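Local atomic coordinates of putative methylthioribose-1-phosphate isomerase (PDB entry 6A34), a protein that probably catalyses the interconversion of 5-methylthioribose 1-phosphate and 5-methylthioribulose 1-phosphate, an isomerisation of the methionine salvage pathway. Residues E9-P14 and V183-H188; N111-L116 and Q134-I139; E160-T165 and L193-L198; V250-F255 and T326-L331. One frame throughout, in Å; residues are numbered along the deposited sequence.

From the N terminus, residues 9-14 pack on helix 180-189 in contact 1, which closes a loop of 168 residues. Nested inside it, contact 2 closes a short hairpin between helices 104-119 and 125-157. Contact 3 crosses contact 1: strand 161-165 comes before helix 180-189 and strand 193-199 after it. The two therefore meet directly, with Met187 of the helix resting on Ile163 and Leu193 of the strands. Contact 4 follows in series and joins strand 255-258 to strand 323-326 within the small second sheet, together with the loops that adjoin them. The N-terminal segment, the helical hairpin, the Rossmann-like sheet and this second sheet are thus each tied in by a contact.

Contact 1: residues E9-P14 and V183-H188; sequences ELTKLP and VVRVMH
Two bonds grip Thr11 OG1. It accepts from the backbone N of Leu13 over 3.1 Å in a nearly straight bond (165°), which makes an ST turn, and it is also hydrogen-bonded to Asp218 OD2. A hydroxyl suits the place because it can serve both partners at once; chi1 of -170°, with OG1 anti to the backbone N, turns it there. Asp218 also takes Lys12 N on OD1 and the NE of Arg185 in a salt bridge on OD2, so a single carboxylate joins the N-terminal turn to helix 180-189, the helix that connects strands 161-165 and 193-199 of a beta-alpha-beta unit in the chain. The Arg185 chain runs extended from CG to NE alongside Leu10 O and Thr11. Its NH2 pairs with Glu214 and its NH1 with Leu177 O, so all three nitrogens of the guanidinium are bonded and its rotation is fixed. Leu10 O lies against the arginine methylenes, 3.6 Å from Arg185 CG, and also near the guanidinium plane at its edge. The Leu13 side chain crosses Arg185 at about a right angle, its CD1 3.9 Å from Arg185 NH2. Further along the helix, Leu10 and Val186 lie side by side and point the same way. Leu10 CD2 comes within 3.7 Å of Val186 CA and 3.8 Å of Val186 CG2. The branched leucine and the compact valine fill this buried seam.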
loop_
_atom_site.group_PDB
_atom_site.type_symbol
_atom_site.label_atom_id
_atom_site.label_comp_id
_atom_site.label_asym_id
_atom_site.label_seq_id
_atom_site.Cartn_x
_atom_site.Cartn_y
_atom_site.Cartn_z
ATOM N N GLU A 9 -2.550 -24.707 23.087
ATOM C CA GLU A 9 -2.287 -25.563 21.938
ATOM C C GLU A 9 -2.254 -24.750 20.632
ATOM O O GLU A 9 -1.749 -25.263 19.636
ATOM C CB GLU A 9 -3.321 -26.693 21.850
ATOM C CG GLU A 9 -3.157 -27.740 22.933
ATOM C CD GLU A 9 -4.267 -28.774 22.986
ATOM O OE1 GLU A 9 -5.438 -28.404 22.838
ATOM O OE2 GLU A 9 -3.950 -29.954 23.193
ATOM N N LEU A 10 -2.816 -23.527 20.630
ATOM C CA LEU A 10 -2.992 -22.707 19.400
ATOM C C LEU A 10 -1.871 -21.667 19.233
ATOM O O LEU A 10 -1.552 -21.273 18.119
ATOM C CB LEU A 10 -4.365 -22.036 19.450
ATOM C CG LEU A 10 -5.552 -22.974 19.221
ATOM C CD1 LEU A 10 -6.849 -22.218 19.394
ATOM C CD2 LEU A 10 -5.503 -23.649 17.852
ATOM N N THR A 11 -1.266 -21.221 20.337
ATOM C CA THR A 11 -0.233 -20.187 20.279
ATOM C C THR A 11 0.818 -20.447 21.358
ATOM O O THR A 11 0.520 -21.051 22.366
ATOM C CB THR A 11 -0.814 -18.786 20.496
ATOM O OG1 THR A 11 0.207 -17.832 20.181
ATOM C CG2 THR A 11 -1.305 -18.579 21.914
ATOM N N LYS A 12 2.021 -19.927 21.129
ATOM C CA LYS A 12 3.095 -19.957 22.099
ATOM C C LYS A 12 3.213 -18.598 22.799
ATOM O O LYS A 12 3.985 -18.445 23.712
ATOM C CB LYS A 12 4.419 -20.294 21.418
ATOM C CG LYS A 12 4.563 -21.734 20.952
ATOM C CD LYS A 12 5.750 -21.923 20.003
ATOM C CE LYS A 12 5.655 -23.199 19.189
ATOM N NZ LYS A 12 5.960 -22.970 17.754
ATOM N N LEU A 13 2.440 -17.619 22.337
ATOM C CA LEU A 13 2.443 -16.300 22.892
ATOM C C LEU A 13 1.725 -16.316 24.235
ATOM O O LEU A 13 0.700 -16.991 24.381
ATOM C CB LEU A 13 1.718 -15.337 21.941
ATOM C CG LEU A 13 2.459 -14.964 20.658
ATOM C CD1 LEU A 13 1.548 -14.190 19.722
ATOM C CD2 LEU A 13 3.719 -14.161 20.939
ATOM N N PRO A 14 2.176 -15.479 25.197
ATOM C CA PRO A 14 1.383 -15.173 26.384
ATOM C C PRO A 14 0.200 -14.285 25.990
ATOM O O PRO A 14 0.172 -13.734 24.872
ATOM C CB PRO A 14 2.323 -14.323 27.249
ATOM C CG PRO A 14 3.142 -13.589 26.206
ATOM C CD PRO A 14 3.356 -14.608 25.098
ATOM N N VAL A 183 -8.801 -18.131 13.924
ATOM C CA VAL A 183 -9.244 -18.973 12.816
ATOM C C VAL A 183 -8.020 -19.598 12.162
ATOM O O VAL A 183 -8.008 -20.787 11.928
ATOM C CB VAL A 183 -10.091 -18.187 11.797
ATOM C CG1 VAL A 183 -10.333 -18.977 10.530
ATOM C CG2 VAL A 183 -11.418 -17.781 12.412
ATOM N N VAL A 184 -7.023 -18.766 11.839
ATOM C CA VAL A 184 -5.819 -19.234 11.182
ATOM C C VAL A 184 -4.984 -20.113 12.128
ATOM O O VAL A 184 -4.314 -21.053 11.659
ATOM C CB VAL A 184 -5.006 -18.084 10.571
ATOM C CG1 VAL A 184 -5.797 -17.371 9.491
ATOM C CG2 VAL A 184 -4.516 -17.102 11.614
ATOM N N ARG A 185 -5.045 -19.872 13.440
ATOM C CA ARG A 185 -4.311 -20.771 14.391
ATOM C C ARG A 185 -4.968 -22.169 14.415
ATOM O O ARG A 185 -4.303 -23.167 14.294
ATOM C CB ARG A 185 -4.199 -20.112 15.767
ATOM C CG ARG A 185 -3.103 -19.057 15.807
ATOM C CD ARG A 185 -3.148 -18.247 17.091
ATOM N NE ARG A 185 -1.903 -17.496 17.256
ATOM C CZ ARG A 185 -1.726 -16.237 16.882
ATOM N NH1 ARG A 185 -2.773 -15.498 16.544
ATOM N NH2 ARG A 185 -0.500 -15.726 16.843
ATOM N N VAL A 186 -6.301 -22.232 14.441
ATOM C CA VAL A 186 -6.964 -23.510 14.406
ATOM C C VAL A 186 -6.657 -24.221 13.081
ATOM O O VAL A 186 -6.349 -25.415 13.067
ATOM C CB VAL A 186 -8.473 -23.360 14.635
ATOM C CG1 VAL A 186 -9.187 -24.659 14.374
ATOM C CG2 VAL A 186 -8.773 -22.860 16.030
ATOM N N MET A 187 -6.736 -23.485 11.966
ATOM C CA MET A 187 -6.472 -24.043 10.669
ATOM C C MET A 187 -5.039 -24.597 10.637
ATOM O O MET A 187 -4.800 -25.651 10.044
ATOM C CB MET A 187 -6.660 -22.997 9.557
ATOM C CG MET A 187 -8.106 -22.640 9.322
ATOM S SD MET A 187 -8.360 -21.498 7.944
ATOM C CE MET A 187 -7.869 -22.529 6.558
ATOM N N HIS A 188 -4.090 -23.867 11.230
ATOM C CA HIS A 188 -2.664 -24.253 11.175
ATOM C C HIS A 188 -2.459 -25.576 11.928
ATOM O O HIS A 188 -1.804 -26.492 11.435
ATOM C CB HIS A 188 -1.762 -23.132 11.713
ATOM C CG HIS A 188 -0.332 -23.526 11.843
ATOM N ND1 HIS A 188 0.488 -23.692 10.750
ATOM C CD2 HIS A 188 0.427 -23.799 12.921
ATOM C CE1 HIS A 188 1.702 -24.030 11.151
ATOM N NE2 HIS A 188 1.685 -24.117 12.467
#

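Contact 2: residues N111-L116 and Q134-I139; sequences NRIKKL and QEAYKI
Each nitrogen of the Arg112 guanidinium has a hydrogen-bonding partner. NE of Arg112 gives a straight bond to Glu135 OE2 across the helices, 2.9 Å long with an N-H...O angle of 166°; NH1 pairs with Glu142 in a second salt bridge, and NH2 is bonded elsewhere in the structure. Extended from CG to NE, with CG anti to the backbone N, the arginine reaches the facing helix and crosses Glu135 at about a right angle, the guanidinium and carboxylate planes 67° apart. OE2 lies at the guanidinium edge but is itself met from above its carboxylate plane, and Ile139 CG1 lies over one guanidinium face, 3.8 Å from Arg112 NH1. Glu135 meets this donor by bending at chi2. Its OE1 makes a long ion pair to Lys138 NZ (3.7 Å) and also faces Leu116 CD2. Beside the charged groups Ile113 provides the apolar part: CG1 slides past Glu135 CG, and Ile113 CD1 meets Ile139 CD1 at 3.9 Å. Ala136 touches Ile113 marginally; its small side chain suits the packing on helix 59-76. An alanine here in place of Arg112 would remove the guanidinium that bridges Glu135 and Glu142, and would probably weaken the join between the helices. Helices 104-119 and 125-157 form an antiparallel hairpin, their axes 10.2 Å apart at 151°. A buried glutamate bonded to a partly exposed arginine and near a lysine is likely to stay ionised.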
loop_
_atom_site.group_PDB
_atom_site.type_symbol
_atom_site.label_atom_id
_atom_site.label_comp_id
_atom_site.label_asym_id
_atom_site.label_seq_id
_atom_site.Cartn_x
_atom_site.Cartn_y
_atom_site.Cartn_z
ATOM N N ASN A 111 -17.129 0.553 33.247
ATOM C CA ASN A 111 -18.502 0.722 33.670
ATOM C C ASN A 111 -19.107 -0.576 34.220
ATOM O O ASN A 111 -19.962 -0.539 35.089
ATOM C CB ASN A 111 -19.385 1.231 32.531
ATOM C CG ASN A 111 -19.796 2.656 32.790
ATOM O OD1 ASN A 111 -19.049 3.588 32.486
ATOM N ND2 ASN A 111 -20.943 2.811 33.432
ATOM N N ARG A 112 -18.748 -1.707 33.628
ATOM C CA ARG A 112 -19.188 -3.025 34.093
ATOM C C ARG A 112 -18.741 -3.257 35.552
ATOM O O ARG A 112 -19.486 -3.830 36.345
ATOM C CB ARG A 112 -18.590 -4.096 33.183
ATOM C CG ARG A 112 -18.949 -5.526 33.556
ATOM C CD ARG A 112 -18.477 -6.517 32.502
ATOM N NE ARG A 112 -18.553 -7.900 32.962
ATOM C CZ ARG A 112 -18.352 -8.928 32.178
ATOM N NH1 ARG A 112 -17.961 -8.707 30.933
ATOM N NH2 ARG A 112 -18.547 -10.161 32.620
ATOM N N ILE A 113 -17.519 -2.815 35.888
ATOM C CA ILE A 113 -16.967 -3.017 37.229
ATOM C C ILE A 113 -17.546 -1.982 38.209
ATOM O O ILE A 113 -18.074 -2.351 39.248
ATOM C CB ILE A 113 -15.440 -2.998 37.170
ATOM C CG1 ILE A 113 -14.956 -4.187 36.335
ATOM C CG2 ILE A 113 -14.858 -2.960 38.581
ATOM C CD1 ILE A 113 -13.461 -4.299 36.246
ATOM N N LYS A 114 -17.405 -0.701 37.872
ATOM C CA LYS A 114 -18.094 0.421 38.511
ATOM C C LYS A 114 -19.527 0.023 38.929
ATOM O O LYS A 114 -19.875 0.134 40.104
ATOM C CB LYS A 114 -18.055 1.608 37.544
ATOM C CG LYS A 114 -18.996 2.766 37.834
ATOM C CD LYS A 114 -18.562 3.642 38.980
ATOM C CE LYS A 114 -19.033 5.076 38.822
ATOM N NZ LYS A 114 -18.616 5.895 39.985
ATOM N N LYS A 115 -20.334 -0.470 37.978
ATOM C CA LYS A 115 -21.742 -0.768 38.214
ATOM C C LYS A 115 -21.869 -1.934 39.203
ATOM O O LYS A 115 -22.736 -1.925 40.055
ATOM C CB LYS A 115 -22.481 -1.128 36.914
ATOM C CG LYS A 115 -23.960 -0.747 36.843
ATOM C CD LYS A 115 -24.610 -0.430 38.196
ATOM C CE LYS A 115 -25.949 0.276 38.115
ATOM N NZ LYS A 115 -27.066 -0.664 38.374
ATOM N N LEU A 116 -21.026 -2.959 39.067
ATOM C CA LEU A 116 -21.017 -4.105 40.016
ATOM C C LEU A 116 -20.710 -3.625 41.451
ATOM O O LEU A 116 -21.323 -4.087 42.387
ATOM C CB LEU A 116 -19.981 -5.125 39.543
ATOM C CG LEU A 116 -19.878 -6.398 40.365
ATOM C CD1 LEU A 116 -21.057 -7.308 40.070
ATOM C CD2 LEU A 116 -18.563 -7.109 40.093
ATOM N N GLN A 134 -12.493 -10.476 40.441
ATOM C CA GLN A 134 -13.147 -11.547 39.754
ATOM C C GLN A 134 -13.698 -11.033 38.409
ATOM O O GLN A 134 -13.560 -11.705 37.400
ATOM C CB GLN A 134 -14.255 -12.152 40.623
ATOM C CG GLN A 134 -15.086 -13.205 39.901
ATOM C CD GLN A 134 -16.105 -13.866 40.797
ATOM O OE1 GLN A 134 -15.884 -14.955 41.324
ATOM N NE2 GLN A 134 -17.233 -13.204 40.974
ATOM N N GLU A 135 -14.367 -9.881 38.446
ATOM C CA GLU A 135 -14.911 -9.232 37.297
ATOM C C GLU A 135 -13.833 -8.948 36.235
ATOM O O GLU A 135 -14.101 -9.167 35.064
ATOM C CB GLU A 135 -15.611 -7.927 37.679
ATOM C CG GLU A 135 -16.800 -7.611 36.786
ATOM C CD GLU A 135 -17.861 -8.701 36.662
ATOM O OE1 GLU A 135 -17.822 -9.667 37.459
ATOM O OE2 GLU A 135 -18.746 -8.574 35.772
ATOM N N ALA A 136 -12.648 -8.464 36.639
ATOM C CA ALA A 136 -11.581 -8.159 35.690
ATOM C C ALA A 136 -11.122 -9.444 34.991
ATOM O O ALA A 136 -10.885 -9.443 33.780
ATOM C CB ALA A 136 -10.440 -7.444 36.371
ATOM N N TYR A 137 -11.080 -10.573 35.722
ATOM C CA TYR A 137 -10.685 -11.829 35.107
ATOM C C TYR A 137 -11.767 -12.277 34.121
ATOM O O TYR A 137 -11.465 -12.871 33.088
ATOM C CB TYR A 137 -10.389 -12.931 36.125
ATOM C CG TYR A 137 -9.004 -12.858 36.724
ATOM C CD1 TYR A 137 -7.870 -13.018 35.938
ATOM C CD2 TYR A 137 -8.820 -12.638 38.079
ATOM C CE1 TYR A 137 -6.597 -12.960 36.476
ATOM C CE2 TYR A 137 -7.554 -12.588 38.635
ATOM C CZ TYR A 137 -6.441 -12.732 37.828
ATOM O OH TYR A 137 -5.199 -12.672 38.355
ATOM N N LYS A 138 -13.026 -12.021 34.472
ATOM C CA LYS A 138 -14.151 -12.405 33.647
ATOM C C LYS A 138 -14.099 -11.666 32.293
ATOM O O LYS A 138 -14.398 -12.253 31.295
ATOM C CB LYS A 138 -15.465 -12.106 34.373
ATOM C CG LYS A 138 -16.128 -13.254 35.112
ATOM C CD LYS A 138 -17.512 -12.792 35.575
ATOM C CE LYS A 138 -18.255 -13.717 36.515
ATOM N NZ LYS A 138 -19.448 -13.017 37.055
ATOM N N ILE A 139 -13.766 -10.372 32.311
ATOM C CA ILE A 139 -13.678 -9.563 31.121
ATOM C C ILE A 139 -12.614 -10.165 30.194
ATOM O O ILE A 139 -12.877 -10.420 29.027
ATOM C CB ILE A 139 -13.419 -8.090 31.479
ATOM C CG1 ILE A 139 -14.629 -7.495 32.201
ATOM C CG2 ILE A 139 -13.056 -7.259 30.240
ATOM C CD1 ILE A 139 -14.330 -6.190 32.927
#

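Contact 3: residues E160-T165 and L193-L198; sequences EGNILT and LKLLWL
Trp197 reaches out of strand 193-199 on the side of the sheet shared by Leu164, Leu195 and Asn162. Trp197 CB lies against Leu164 CD2, 3.6 Å away. From there CG and then CD1 pass the carbonyl of Ile163, whose O is 3.7 Å from Trp197 CD1. NE1, beside Asn162 CB, is hydrogen-bonded to Phe238 O, which satisfies the one polar atom of a large apolar group. Leu195 CD2 rests on one face of the Trp197 ring, 3.3 Å above the plane and offset toward the rim, and Lys223 and Ile225 of strand 222-225 also touch the side chain. The backbones hold parallel register: Ile163 N gives to Leu195 O at 3.0 Å, and Trp197 N to Ile163 O at 2.8 Å. A beta bulge between Gly161 and Asn162 shifts the register by one, Lys194 being the extra residue on the facing strand; the backbone angles of Gly161 call for glycine. Helix 180-189 connects the two parallel strands in the chain, a beta-alpha-beta crossover as in Rossmann-like folds.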
loop_
_atom_site.group_PDB
_atom_site.type_symbol
_atom_site.label_atom_id
_atom_site.label_comp_id
_atom_site.label_asym_id
_atom_site.label_seq_id
_atom_site.Cartn_x
_atom_site.Cartn_y
_atom_site.Cartn_z
ATOM N N GLU A 160 -9.241 -25.338 3.044
ATOM C CA GLU A 160 -7.830 -25.589 3.129
ATOM C C GLU A 160 -7.149 -24.870 1.977
ATOM O O GLU A 160 -7.683 -24.836 0.858
ATOM C CB GLU A 160 -7.406 -27.039 2.884
ATOM C CG GLU A 160 -8.307 -28.087 3.497
ATOM C CD GLU A 160 -7.600 -29.423 3.670
ATOM O OE1 GLU A 160 -8.140 -30.270 4.433
ATOM O OE2 GLU A 160 -6.497 -29.601 3.039
ATOM N N GLY A 161 -5.955 -24.359 2.255
ATOM C CA GLY A 161 -5.097 -23.845 1.236
ATOM C C GLY A 161 -4.535 -22.527 1.654
ATOM O O GLY A 161 -4.114 -22.370 2.769
ATOM N N ASN A 162 -4.644 -21.570 0.749
ATOM C CA ASN A 162 -4.023 -20.308 0.823
ATOM C C ASN A 162 -5.104 -19.287 1.193
ATOM O O ASN A 162 -6.081 -19.086 0.460
ATOM C CB ASN A 162 -3.324 -20.013 -0.507
ATOM C CG ASN A 162 -2.312 -21.074 -0.909
ATOM O OD1 ASN A 162 -1.787 -21.820 -0.071
ATOM N ND2 ASN A 162 -2.015 -21.143 -2.197
ATOM N N ILE A 163 -4.914 -18.660 2.348
ATOM C CA ILE A 163 -5.776 -17.634 2.887
ATOM C C ILE A 163 -5.047 -16.290 2.833
ATOM O O ILE A 163 -3.848 -16.250 3.022
ATOM C CB ILE A 163 -6.138 -17.960 4.343
ATOM C CG1 ILE A 163 -6.660 -19.390 4.493
ATOM C CG2 ILE A 163 -7.103 -16.909 4.864
ATOM C CD1 ILE A 163 -7.854 -19.702 3.609
ATOM N N LEU A 164 -5.801 -15.205 2.645
ATOM C CA LEU A 164 -5.221 -13.827 2.649
ATOM C C LEU A 164 -5.973 -12.977 3.683
ATOM O O LEU A 164 -7.167 -13.099 3.875
ATOM C CB LEU A 164 -5.204 -13.338 1.190
ATOM C CG LEU A 164 -5.224 -11.864 0.761
ATOM C CD1 LEU A 164 -5.395 -10.831 1.847
ATOM C CD2 LEU A 164 -4.042 -11.525 -0.134
ATOM N N THR A 165 -5.226 -12.166 4.411
ATOM C CA THR A 165 -5.823 -11.267 5.383
ATOM C C THR A 165 -5.128 -9.912 5.308
ATOM O O THR A 165 -4.234 -9.676 4.463
ATOM C CB THR A 165 -5.817 -11.877 6.793
ATOM O OG1 THR A 165 -6.705 -11.169 7.665
ATOM C CG2 THR A 165 -4.444 -11.917 7.405
ATOM N N LEU A 193 -3.932 -24.898 6.879
ATOM C CA LEU A 193 -3.389 -23.626 6.428
ATOM C C LEU A 193 -2.024 -23.809 5.770
ATOM O O LEU A 193 -0.996 -23.907 6.467
ATOM C CB LEU A 193 -3.280 -22.664 7.611
ATOM C CG LEU A 193 -2.683 -21.306 7.255
ATOM C CD1 LEU A 193 -3.693 -20.486 6.478
ATOM C CD2 LEU A 193 -2.258 -20.564 8.505
ATOM N N LYS A 194 -2.002 -23.776 4.428
ATOM C CA LYS A 194 -0.775 -24.005 3.686
ATOM C C LYS A 194 0.015 -22.708 3.598
ATOM O O LYS A 194 1.233 -22.738 3.480
ATOM C CB LYS A 194 -1.037 -24.516 2.265
ATOM C CG LYS A 194 -1.837 -25.805 2.205
ATOM C CD LYS A 194 -1.256 -26.961 3.053
ATOM C CE LYS A 194 -2.292 -28.008 3.413
ATOM N NZ LYS A 194 -3.224 -28.241 2.281
ATOM N N LEU A 195 -0.704 -21.584 3.573
ATOM C CA LEU A 195 -0.066 -20.305 3.353
ATOM C C LEU A 195 -1.042 -19.214 3.773
ATOM O O LEU A 195 -2.215 -19.282 3.420
ATOM C CB LEU A 195 0.327 -20.163 1.878
ATOM C CG LEU A 195 0.866 -18.787 1.477
ATOM C CD1 LEU A 195 2.209 -18.504 2.114
ATOM C CD2 LEU A 195 0.983 -18.648 -0.043
ATOM N N LEU A 196 -0.529 -18.246 4.538
ATOM C CA LEU A 196 -1.232 -17.058 4.906
ATOM C C LEU A 196 -0.572 -15.854 4.230
ATOM O O LEU A 196 0.488 -15.448 4.654
ATOM C CB LEU A 196 -1.198 -16.889 6.426
ATOM C CG LEU A 196 -2.033 -15.725 6.964
ATOM C CD1 LEU A 196 -3.472 -15.816 6.498
ATOM C CD2 LEU A 196 -1.980 -15.675 8.484
ATOM N N TRP A 197 -1.245 -15.260 3.237
ATOM C CA TRP A 197 -0.833 -13.950 2.717
ATOM C C TRP A 197 -1.210 -12.867 3.724
ATOM O O TRP A 197 -2.375 -12.830 4.207
ATOM C CB TRP A 197 -1.515 -13.627 1.389
ATOM C CG TRP A 197 -1.212 -14.585 0.295
ATOM C CD1 TRP A 197 -1.980 -15.630 -0.096
ATOM C CD2 TRP A 197 -0.057 -14.581 -0.556
ATOM N NE1 TRP A 197 -1.388 -16.263 -1.151
ATOM C CE2 TRP A 197 -0.215 -15.641 -1.459
ATOM C CE3 TRP A 197 1.080 -13.770 -0.655
ATOM C CZ2 TRP A 197 0.709 -15.913 -2.466
ATOM C CZ3 TRP A 197 2.009 -14.047 -1.636
ATOM C CH2 TRP A 197 1.830 -15.109 -2.528
ATOM N N LEU A 198 -0.263 -11.958 3.962
ATOM C CA LEU A 198 -0.434 -10.799 4.841
ATOM C C LEU A 198 -0.193 -9.507 4.063
ATOM O O LEU A 198 0.949 -9.233 3.669
ATOM C CB LEU A 198 0.577 -10.870 5.987
ATOM C CG LEU A 198 0.452 -12.101 6.867
ATOM C CD1 LEU A 198 1.572 -12.100 7.923
ATOM C CD2 LEU A 198 -0.929 -12.157 7.508
#

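Contact 4: residues V250-F255 and T326-L331; sequences VANGDF and TPHKYL
Backbone hydrogen bonds come first. Phe255 and Thr326 make an antiparallel hydrogen-bonded pair, Thr326 N giving to Phe255 O at 2.8 Å and Phe255 N to Thr326 O at 3.2 Å. The type I turn from Val250 to Gly253 joins strand 248-250 to strand 255-258, the neighbour of edge strand 323-326 in the second sheet. Side-chain bonds centre on Asp254. Asp254 OD1 takes His328 N, at the start of a short 3-10 segment, over 2.9 Å, while Asp254 OD2 takes Asn252 ND2, also at 2.9 Å, and Gly291 N. Asn252 OD1 in turn accepts from Asp254 N in an Asx turn, so the asparagine both holds the turn and positions the carboxylate. An alanine in place of Asp254 would remove the acceptors for these three donors and would probably loosen the join between the loops. Oxygens also lie against ring carbons of His328: Asp254 OD1, its carboxylate 11° from the ring plane, is at the ring edge 3.1 Å from His328 CD2, and Asn252 O is near CG. At Gly253 a CB would be tight against His328 CB, and the backbone angles would press it on the preceding carbonyl O. The apolar contacts belong to Phe255, whose chi1 of 68° puts the ring alongside Thr326. Phe255 CE1 touches Thr326 CG2 at 3.6 Å and Leu331 CD2 at 3.7 Å, and the ring lies near Asn257, predicted to bind substrate.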
loop_
_atom_site.group_PDB
_atom_site.type_symbol
_atom_site.label_atom_id
_atom_site.label_comp_id
_atom_site.label_asym_id
_atom_site.label_seq_id
_atom_site.Cartn_x
_atom_site.Cartn_y
_atom_site.Cartn_z
ATOM N N VAL A 250 -22.768 -3.368 11.080
ATOM C CA VAL A 250 -24.062 -2.807 11.374
ATOM C C VAL A 250 -25.167 -3.803 10.944
ATOM O O VAL A 250 -24.881 -4.929 10.565
ATOM C CB VAL A 250 -24.171 -1.417 10.741
ATOM C CG1 VAL A 250 -23.114 -0.452 11.279
ATOM C CG2 VAL A 250 -24.094 -1.484 9.243
ATOM N N ALA A 251 -26.433 -3.383 11.002
ATOM C CA ALA A 251 -27.593 -4.292 11.060
ATOM C C ALA A 251 -27.808 -5.049 9.748
ATOM O O ALA A 251 -28.371 -6.154 9.773
ATOM C CB ALA A 251 -28.861 -3.535 11.423
ATOM N N ASN A 252 -27.417 -4.455 8.616
ATOM C CA ASN A 252 -27.634 -5.090 7.316
ATOM C C ASN A 252 -26.370 -5.861 6.897
ATOM O O ASN A 252 -26.306 -6.358 5.803
ATOM C CB ASN A 252 -27.967 -4.062 6.234
ATOM C CG ASN A 252 -26.785 -3.168 5.908
ATOM O OD1 ASN A 252 -25.795 -3.118 6.646
ATOM N ND2 ASN A 252 -26.892 -2.418 4.830
ATOM N N GLY A 253 -25.346 -5.881 7.752
ATOM C CA GLY A 253 -24.127 -6.625 7.459
ATOM C C GLY A 253 -23.002 -5.782 6.869
ATOM O O GLY A 253 -21.867 -6.259 6.831
ATOM N N ASP A 254 -23.292 -4.549 6.422
ATOM C CA ASP A 254 -22.217 -3.603 6.034
ATOM C C ASP A 254 -21.257 -3.547 7.221
ATOM O O ASP A 254 -21.692 -3.664 8.372
ATOM C CB ASP A 254 -22.722 -2.198 5.681
ATOM C CG ASP A 254 -23.713 -2.114 4.527
ATOM O OD1 ASP A 254 -23.901 -3.130 3.836
ATOM O OD2 ASP A 254 -24.332 -1.031 4.360
ATOM N N PHE A 255 -19.953 -3.433 6.959
ATOM C CA PHE A 255 -19.014 -3.289 8.064
ATOM C C PHE A 255 -17.877 -2.328 7.710
ATOM O O PHE A 255 -17.486 -2.180 6.552
ATOM C CB PHE A 255 -18.478 -4.649 8.522
ATOM C CG PHE A 255 -17.575 -5.353 7.546
ATOM C CD1 PHE A 255 -18.086 -5.944 6.403
ATOM C CD2 PHE A 255 -16.222 -5.466 7.788
ATOM C CE1 PHE A 255 -17.249 -6.591 5.504
ATOM C CE2 PHE A 255 -15.395 -6.113 6.885
ATOM C CZ PHE A 255 -15.900 -6.651 5.738
ATOM N N THR A 326 -17.456 -1.641 3.754
ATOM C CA THR A 326 -17.659 -2.656 2.779
ATOM C C THR A 326 -19.143 -3.020 2.764
ATOM O O THR A 326 -19.660 -3.436 3.814
ATOM C CB THR A 326 -16.789 -3.876 3.140
ATOM O OG1 THR A 326 -15.403 -3.506 3.026
ATOM C CG2 THR A 326 -17.118 -5.081 2.280
ATOM N N PRO A 327 -19.869 -2.840 1.626
ATOM C CA PRO A 327 -21.266 -3.265 1.506
ATOM C C PRO A 327 -21.416 -4.790 1.707
ATOM O O PRO A 327 -20.535 -5.570 1.265
ATOM C CB PRO A 327 -21.676 -2.840 0.076
ATOM C CG PRO A 327 -20.701 -1.707 -0.287
ATOM C CD PRO A 327 -19.417 -2.139 0.406
ATOM N N HIS A 328 -22.524 -5.200 2.358
ATOM C CA HIS A 328 -22.741 -6.582 2.819
ATOM C C HIS A 328 -22.725 -7.591 1.670
ATOM O O HIS A 328 -22.367 -8.713 1.894
ATOM C CB HIS A 328 -24.032 -6.721 3.634
ATOM C CG HIS A 328 -25.258 -6.346 2.879
ATOM N ND1 HIS A 328 -25.915 -7.242 2.029
ATOM C CD2 HIS A 328 -25.932 -5.179 2.831
ATOM C CE1 HIS A 328 -26.942 -6.612 1.469
ATOM N NE2 HIS A 328 -26.968 -5.336 1.951
ATOM N N LYS A 329 -23.087 -7.175 0.457
ATOM C CA LYS A 329 -23.228 -8.069 -0.669
ATOM C C LYS A 329 -21.905 -8.748 -1.082
ATOM O O LYS A 329 -21.907 -9.832 -1.744
ATOM C CB LYS A 329 -23.833 -7.308 -1.854
ATOM C CG LYS A 329 -22.934 -6.262 -2.498
ATOM C CD LYS A 329 -23.488 -5.730 -3.818
ATOM C CE LYS A 329 -22.579 -4.726 -4.491
ATOM N NZ LYS A 329 -22.959 -4.491 -5.901
ATOM N N TYR A 330 -20.779 -8.136 -0.726
ATOM C CA TYR A 330 -19.464 -8.701 -0.947
ATOM C C TYR A 330 -19.148 -9.833 0.045
ATOM O O TYR A 330 -18.170 -10.563 -0.167
ATOM C CB TYR A 330 -18.418 -7.574 -0.860
ATOM C CG TYR A 330 -18.543 -6.534 -1.948
ATOM C CD1 TYR A 330 -18.144 -6.834 -3.231
ATOM C CD2 TYR A 330 -19.027 -5.265 -1.723
ATOM C CE1 TYR A 330 -18.283 -5.946 -4.276
ATOM C CE2 TYR A 330 -19.127 -4.330 -2.752
ATOM C CZ TYR A 330 -18.757 -4.676 -4.040
ATOM O OH TYR A 330 -18.859 -3.827 -5.116
ATOM N N LEU A 331 -19.941 -9.993 1.121
ATOM C CA LEU A 331 -19.634 -11.013 2.161
ATOM C C LEU A 331 -20.210 -12.374 1.765
ATOM O O LEU A 331 -21.369 -12.493 1.442
ATOM C CB LEU A 331 -20.196 -10.602 3.518
ATOM C CG LEU A 331 -19.431 -9.522 4.266
ATOM C CD1 LEU A 331 -20.275 -8.941 5.396
ATOM C CD2 LEU A 331 -18.138 -10.079 4.827
#